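Local coordinates for protein thiosulfate sulfurtransferase (Pseudomonas aeruginosa, PDB 1YT8) that probably transfers sulfur from thiosulfate to cyanide, as a chain of four rhodanese-like domains, at residues D28-D33 with T67-G72; Q253-V258 with A335-S340; P371-A376 with A443-A448. One frame throughout, in Å; residues are numbered along the deposited sequence.

Contact 1 (D28-D33 with T67-G72); sequences DVREED and TVYDDG
D28 and Y69 meet at the C-terminal ends of two neighbouring parallel strands, 25-28 and 66-69, in the sheet of a rhodanese-like domain. Both side chains lie on the same face of the sheet. D28 CA lies over one face of the Y69 ring, 3.9 Å from the centroid and offset toward the rim, a CH-pi contact. CG of Y69 stands between its own N and carbonyl carbon (chi1 79°), and from there the ring extends over D28 CA. The hydroxyl reaches the carboxylate in a short but weak bond, Y69 OH to D28 OD2 at 2.6 Å.

R30 also grips this carboxylate, side-on and nearly in the guanidinium plane, NE on OD1 and NH2 on OD2, each on a syn lone pair. R30 NH2 to D28 OD2 is 2.7 Å. The backbone N of R30 adds a second bond to OD1 and closes an Asx turn. These bonds fix the rotation of the carboxylate. R30 CG passes 3.7 Å from D70 CB. D70 OD1 takes G72 N in another Asx turn, and OD2 takes A76 N of helix 75-85. By topology this loop probably matches the one at C193, which lines the sulfite pocket.

V29 CG1 packs on V68 CB at 4.2 Å. The strands are joined by V29 N to Y69 O, 3.1 Å, with an N-H...O angle of 163°.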
# COMPACT_ATOMS: atom_id res chain seq x y z
N ASP A 28 7.53 12.08 -0.48
CA ASP A 28 7.23 12.76 -1.73
C ASP A 28 5.79 13.24 -1.49
O ASP A 28 4.88 12.42 -1.38
CB ASP A 28 7.26 11.77 -2.89
CG ASP A 28 7.13 12.45 -4.25
OD1 ASP A 28 6.38 13.44 -4.37
OD2 ASP A 28 7.78 11.98 -5.21
N VAL A 29 5.59 14.55 -1.40
CA VAL A 29 4.25 15.07 -1.14
C VAL A 29 3.39 15.38 -2.36
O VAL A 29 2.30 15.92 -2.22
CB VAL A 29 4.32 16.31 -0.22
CG1 VAL A 29 4.88 15.92 1.14
CG2 VAL A 29 5.17 17.40 -0.86
N ARG A 30 3.89 15.05 -3.55
CA ARG A 30 3.11 15.27 -4.77
C ARG A 30 2.02 14.20 -4.82
O ARG A 30 2.00 13.29 -3.99
CB ARG A 30 4.00 15.12 -6.00
CG ARG A 30 5.11 16.15 -6.14
CD ARG A 30 6.00 15.82 -7.33
NE ARG A 30 6.80 14.62 -7.10
CZ ARG A 30 7.47 13.98 -8.06
NH1 ARG A 30 7.45 14.43 -9.31
NH2 ARG A 30 8.18 12.90 -7.76
N GLU A 31 1.11 14.32 -5.78
CA GLU A 31 0.05 13.33 -5.94
C GLU A 31 0.72 12.04 -6.43
O GLU A 31 1.86 12.06 -6.88
CB GLU A 31 -0.99 13.79 -6.96
CG GLU A 31 -1.76 15.05 -6.55
CD GLU A 31 -2.54 14.87 -5.26
OE1 GLU A 31 -3.10 13.77 -5.04
OE2 GLU A 31 -2.62 15.83 -4.46
N GLU A 32 -0.01 10.92 -6.37
CA GLU A 32 0.55 9.64 -6.77
C GLU A 32 1.02 9.51 -8.21
O GLU A 32 2.07 8.93 -8.46
CB GLU A 32 -0.43 8.50 -6.45
CG GLU A 32 0.22 7.12 -6.56
CD GLU A 32 -0.73 5.97 -6.26
OE1 GLU A 32 -1.72 5.79 -7.01
OE2 GLU A 32 -0.48 5.23 -5.28
N ASP A 33 0.27 10.05 -9.18
CA ASP A 33 0.72 9.90 -10.56
C ASP A 33 2.09 10.54 -10.81
O ASP A 33 2.95 9.93 -11.43
CB ASP A 33 -0.32 10.43 -11.55
CG ASP A 33 -0.07 9.92 -12.96
OD1 ASP A 33 0.10 8.69 -13.12
OD2 ASP A 33 -0.04 10.74 -13.90
N THR A 67 12.16 14.32 5.81
CA THR A 67 12.61 15.16 4.70
C THR A 67 11.54 15.08 3.61
O THR A 67 11.32 14.02 3.02
CB THR A 67 13.97 14.69 4.13
OG1 THR A 67 14.97 14.74 5.16
CG2 THR A 67 14.40 15.59 2.98
N VAL A 68 10.87 16.20 3.35
CA VAL A 68 9.83 16.25 2.33
C VAL A 68 10.35 16.84 1.02
O VAL A 68 11.32 17.60 1.02
CB VAL A 68 8.61 17.09 2.80
CG1 VAL A 68 7.97 16.45 4.03
CG2 VAL A 68 9.04 18.51 3.11
N TYR A 69 9.70 16.51 -0.09
CA TYR A 69 10.13 17.05 -1.38
C TYR A 69 9.04 16.95 -2.43
O TYR A 69 8.06 16.21 -2.28
CB TYR A 69 11.37 16.30 -1.88
CG TYR A 69 11.09 14.95 -2.52
CD1 TYR A 69 10.81 14.84 -3.89
CD2 TYR A 69 11.05 13.78 -1.75
CE1 TYR A 69 10.50 13.60 -4.47
CE2 TYR A 69 10.73 12.54 -2.32
CZ TYR A 69 10.46 12.46 -3.68
OH TYR A 69 10.13 11.25 -4.25
N ASP A 70 9.21 17.73 -3.49
CA ASP A 70 8.32 17.72 -4.65
C ASP A 70 9.23 18.09 -5.80
O ASP A 70 10.45 18.02 -5.66
CB ASP A 70 7.16 18.72 -4.51
CG ASP A 70 7.62 20.15 -4.26
OD1 ASP A 70 8.78 20.50 -4.58
OD2 ASP A 70 6.80 20.93 -3.75
N ASP A 71 8.68 18.49 -6.94
CA ASP A 71 9.54 18.86 -8.05
C ASP A 71 9.35 20.33 -8.42
O ASP A 71 9.30 20.67 -9.60
CB ASP A 71 9.28 17.95 -9.25
CG ASP A 71 10.37 18.09 -10.32
OD1 ASP A 71 11.54 18.29 -9.96
OD2 ASP A 71 10.04 17.97 -11.52
N GLY A 72 9.23 21.18 -7.40
CA GLY A 72 9.08 22.61 -7.63
C GLY A 72 7.67 23.18 -7.57
O GLY A 72 7.49 24.38 -7.75

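Contact 2 (Q253-V258 with A335-S340); sequences QRARAV and ANMSAS
N336 has CG anti to its carbonyl carbon (chi1 -79°), which puts CG 3.9 Å from R256 CA. M337 has a similar first torsion, and a bend at chi2 (-49°) then carries SE back to the other helix. M337 is present as selenomethionine. The two residues split the contact into a polar side and an apolar side.

On the apolar side, A255 meets both. Its CB is 3.9 Å from N336 CB and also touches SE of M337. The selenium lies 3.8 Å from A255 CA and 4.0 Å from V258 CB. V258 CG1 packs against S340, 3.6 Å from OG. That hydroxyl is held within its own helix, S340 OG to M337 O at 2.6 Å.

On the polar side, N336 ND2 also lies against R256 CA. No hydrogen bond joins the two segments directly. One water links them, accepting from R256 NH1 and from N336 ND2, the latter at 3.1 Å. The stronger partners lie elsewhere. N336 ND2 donates to G332 O and OD1 accepts from R266 NH1, so the buried amide is satisfied at both ends. R256 NE forms a salt bridge with D260 of its own helix.

The short helix segments run nearly parallel, 25° apart, with their axes 8.0 Å from each other at closest approach. Small residues, A255 and S340, line the interface. Helix 334-344 follows strand 324-328 and packs on the central parallel sheet of the third rhodanese-like domain. Helix 245-262, just before strand 265-267 in the chain, packs against it. Helix 334-344 thus flanks the parallel sheet, as in the rhodanese alpha/beta fold, and helix 245-262 adds a further layer.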
# COMPACT_ATOMS: atom_id res chain seq x y z
N GLN A 253 6.57 -25.26 11.91
CA GLN A 253 7.94 -25.66 12.18
C GLN A 253 8.84 -25.23 11.02
O GLN A 253 9.94 -24.72 11.24
CB GLN A 253 8.02 -27.17 12.38
CG GLN A 253 9.40 -27.68 12.74
CD GLN A 253 9.38 -29.07 13.35
OE1 GLN A 253 8.76 -29.29 14.40
NE2 GLN A 253 10.04 -30.02 12.70
N ARG A 254 8.37 -25.44 9.80
CA ARG A 254 9.13 -25.07 8.60
C ARG A 254 9.30 -23.55 8.51
O ARG A 254 10.39 -23.05 8.21
CB ARG A 254 8.41 -25.56 7.34
CG ARG A 254 8.24 -27.06 7.24
CD ARG A 254 9.52 -27.76 6.82
NE ARG A 254 9.25 -29.13 6.38
CZ ARG A 254 10.15 -29.91 5.78
NH1 ARG A 254 11.38 -29.47 5.55
NH2 ARG A 254 9.81 -31.14 5.40
N ALA A 255 8.22 -22.82 8.77
CA ALA A 255 8.23 -21.36 8.72
C ALA A 255 9.17 -20.76 9.76
O ALA A 255 9.93 -19.84 9.46
CB ALA A 255 6.82 -20.82 8.94
N ARG A 256 9.12 -21.28 10.98
CA ARG A 256 10.00 -20.78 12.03
C ARG A 256 11.46 -20.97 11.64
O ARG A 256 12.31 -20.12 11.93
CB ARG A 256 9.70 -21.49 13.36
CG ARG A 256 10.63 -21.11 14.51
CD ARG A 256 10.71 -19.60 14.73
NE ARG A 256 11.52 -19.26 15.90
CZ ARG A 256 11.09 -19.31 17.15
NH1 ARG A 256 9.84 -19.66 17.41
NH2 ARG A 256 11.91 -19.02 18.15
N ALA A 257 11.76 -22.07 10.96
CA ALA A 257 13.13 -22.34 10.52
C ALA A 257 13.56 -21.30 9.48
O ALA A 257 14.70 -20.85 9.48
CB ALA A 257 13.23 -23.75 9.94
N VAL A 258 12.64 -20.94 8.58
CA VAL A 258 12.94 -19.95 7.56
C VAL A 258 13.21 -18.59 8.22
O VAL A 258 14.17 -17.89 7.87
CB VAL A 258 11.78 -19.80 6.56
CG1 VAL A 258 12.08 -18.70 5.54
CG2 VAL A 258 11.56 -21.12 5.83
N ALA A 335 3.25 -14.90 10.13
CA ALA A 335 4.16 -13.88 10.63
C ALA A 335 5.61 -14.29 10.36
O ALA A 335 6.42 -13.47 9.92
CB ALA A 335 3.93 -13.65 12.12
N ASN A 336 5.95 -15.55 10.62
CA ASN A 336 7.31 -16.02 10.38
C ASN A 336 7.73 -15.87 8.92
O ASN A 336 8.84 -15.39 8.64
CB ASN A 336 7.48 -17.50 10.79
CG ASN A 336 7.65 -17.68 12.29
OD1 ASN A 336 8.37 -16.93 12.95
ND2 ASN A 336 7.00 -18.71 12.83
N MSE A 337 6.87 -16.27 8.00
CA MSE A 337 7.19 -16.17 6.58
C MSE A 337 7.31 -14.71 6.13
O MSE A 337 8.27 -14.34 5.45
CB MSE A 337 6.15 -16.89 5.72
CG MSE A 337 6.19 -18.42 5.77
SE MSE A 337 7.94 -19.24 5.54
CE MSE A 337 8.39 -18.58 3.76
N SER A 338 6.34 -13.88 6.51
CA SER A 338 6.37 -12.48 6.13
C SER A 338 7.60 -11.78 6.70
O SER A 338 8.23 -10.97 6.02
CB SER A 338 5.10 -11.77 6.62
OG SER A 338 3.94 -12.29 5.98
N ALA A 339 7.94 -12.11 7.94
CA ALA A 339 9.11 -11.53 8.60
C ALA A 339 10.39 -11.93 7.87
O ALA A 339 11.30 -11.11 7.71
CB ALA A 339 9.17 -11.97 10.06
N SER A 340 10.47 -13.18 7.41
CA SER A 340 11.67 -13.62 6.71
C SER A 340 11.92 -12.76 5.47
O SER A 340 13.06 -12.45 5.14
CB SER A 340 11.58 -15.11 6.33
OG SER A 340 10.70 -15.35 5.25
O HOH W 1 7.36 -19.37 15.79

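Contact 3 (P371-A376 with A443-A448)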
# COMPACT_ATOMS: atom_id res chain seq x y z
N PRO A 371 -4.73 13.53 14.01
CA PRO A 371 -4.36 14.71 14.79
C PRO A 371 -5.67 15.36 15.25
O PRO A 371 -6.75 14.84 14.96
CB PRO A 371 -3.59 15.56 13.79
CG PRO A 371 -4.28 15.25 12.50
CD PRO A 371 -4.48 13.75 12.57
N ARG A 372 -5.59 16.48 15.95
CA ARG A 372 -6.80 17.15 16.40
C ARG A 372 -7.64 17.56 15.20
O ARG A 372 -7.11 18.07 14.21
CB ARG A 372 -6.44 18.38 17.25
CG ARG A 372 -7.65 19.22 17.67
CD ARG A 372 -7.32 20.23 18.77
NE ARG A 372 -6.15 21.05 18.46
CZ ARG A 372 -4.90 20.74 18.81
NH1 ARG A 372 -4.65 19.63 19.48
NH2 ARG A 372 -3.90 21.55 18.48
N GLN A 373 -8.94 17.31 15.27
CA GLN A 373 -9.86 17.65 14.19
C GLN A 373 -10.15 19.15 14.19
O GLN A 373 -10.61 19.69 15.19
CB GLN A 373 -11.18 16.90 14.36
CG GLN A 373 -11.52 15.92 13.25
CD GLN A 373 -10.69 14.66 13.30
OE1 GLN A 373 -9.46 14.71 13.28
NE2 GLN A 373 -11.36 13.51 13.38
N PRO A 374 -9.89 19.85 13.07
CA PRO A 374 -10.16 21.29 13.04
C PRO A 374 -11.66 21.56 13.13
O PRO A 374 -12.48 20.72 12.78
CB PRO A 374 -9.56 21.73 11.71
CG PRO A 374 -9.66 20.50 10.86
CD PRO A 374 -9.25 19.41 11.82
N ARG A 375 -12.02 22.75 13.60
CA ARG A 375 -13.42 23.11 13.74
C ARG A 375 -14.03 23.52 12.41
O ARG A 375 -13.33 24.00 11.51
CB ARG A 375 -13.59 24.24 14.75
CG ARG A 375 -15.04 24.60 15.00
CD ARG A 375 -15.19 25.80 15.92
NE ARG A 375 -16.59 26.18 16.03
CZ ARG A 375 -17.35 26.54 15.00
NH1 ARG A 375 -16.84 26.58 13.77
NH2 ARG A 375 -18.62 26.87 15.19
N ALA A 376 -15.33 23.32 12.27
CA ALA A 376 -16.03 23.69 11.05
C ALA A 376 -17.52 23.82 11.28
O ALA A 376 -18.10 23.09 12.10
CB ALA A 376 -15.76 22.66 9.96
N ALA A 443 -12.45 16.53 3.89
CA ALA A 443 -12.97 17.86 3.59
C ALA A 443 -12.83 18.81 4.79
O ALA A 443 -12.61 20.01 4.61
CB ALA A 443 -14.43 17.77 3.15
N ARG A 444 -12.96 18.27 6.00
CA ARG A 444 -12.85 19.06 7.22
C ARG A 444 -11.47 19.72 7.33
O ARG A 444 -11.36 20.87 7.77
CB ARG A 444 -13.10 18.18 8.45
CG ARG A 444 -12.96 18.92 9.79
CD ARG A 444 -13.19 18.00 10.99
NE ARG A 444 -14.60 17.64 11.18
CZ ARG A 444 -15.50 18.42 11.77
NH1 ARG A 444 -15.16 19.62 12.24
NH2 ARG A 444 -16.75 18.00 11.91
N PHE A 445 -10.42 19.01 6.94
CA PHE A 445 -9.07 19.55 7.00
C PHE A 445 -8.82 20.62 5.95
O PHE A 445 -7.82 21.35 6.02
CB PHE A 445 -8.05 18.42 6.84
CG PHE A 445 -7.85 17.60 8.08
CD1 PHE A 445 -7.02 18.05 9.11
CD2 PHE A 445 -8.52 16.39 8.25
CE1 PHE A 445 -6.86 17.31 10.28
CE2 PHE A 445 -8.37 15.65 9.42
CZ PHE A 445 -7.54 16.11 10.43
N ALA A 446 -9.73 20.73 4.99
CA ALA A 446 -9.60 21.71 3.91
C ALA A 446 -10.38 23.00 4.12
O ALA A 446 -10.19 23.96 3.38
CB ALA A 446 -10.00 21.06 2.58
N VAL A 447 -11.26 23.02 5.12
CA VAL A 447 -12.07 24.20 5.38
C VAL A 447 -11.26 25.49 5.52
O VAL A 447 -11.54 26.49 4.85
CB VAL A 447 -12.95 24.01 6.64
CG1 VAL A 447 -13.71 25.30 6.96
CG2 VAL A 447 -13.93 22.87 6.41
N ALA A 448 -10.25 25.47 6.39
CA ALA A 448 -9.43 26.66 6.62
C ALA A 448 -8.80 27.22 5.36
O ALA A 448 -8.76 28.44 5.16
CB ALA A 448 -8.35 26.35 7.66
O HOH W 2 -17.08 21.25 14.39
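R444 NH1 donates to P374 O at 2.9 Å, with an N-H...O angle of 155°. The donor lies in the carbonyl plane, and the oxygen sits at the edge of the guanidinium, close to its plane. R444 starts out extended, CG anti to the backbone N (chi1 179°), and then bends at chi3 (-74°). The aliphatic part of the chain lies close to the same carbonyl, with CD 3.3 Å from P374 O. R444 CD also meets Q373 CG, and the two side chains cross at about a right angle. A water lies near the tip. It donates to A376 O and accepts a weak bond from R444 NH1.

The prolines pack on F445. P374 CD stands over one face of the F445 ring, 3.9 Å from the centroid, a CH-pi contact. P374 CG reaches back to R444 CG, so this one pyrrolidine ring touches both residues. P371 CG approaches the ring of F445 obliquely and is 4.0 Å from CZ. Past the arginine, A376 points its CB at the helix and meets V447 CG2.

L53 and E52 of helix 51-58, in the first rhodanese-like domain, also touch F445, and P371 touches E52 and H56 of the same helix. Closer to the sheet, A376 and R444 both touch L460 of strand 458-461.

Residues 371-376 form the irregular run into strand 378-379. They pack against helix 441-454, which follows strand 432-436. The contact ties the loop before strand 378-379, the first strand of this parallel sheet, to a sheet-flanking helix of the rhodanese alpha/beta fold.

How the contacts relate
Each contact involves a different one of the four parallel sheets or a helix flanking it, and they share no helix or strand. Contact 1 is buried and joins neighbouring strand ends in the first domain. Contact 2 is also buried, but it pairs two helices. Contact 3 is a surface contact between a loop and a helix. Direct polar bonds and an internal salt bridge mark contact 1. Contact 2 relies on apolar packing and a bridging water. Contact 3 mixes proline-aromatic packing with one arginine-carbonyl bond. Contacts 1 and 3 have centres 22 Å apart, and their nearest atoms are about 11 Å apart, without touching. Contact 2 lies across the chain's centre from both.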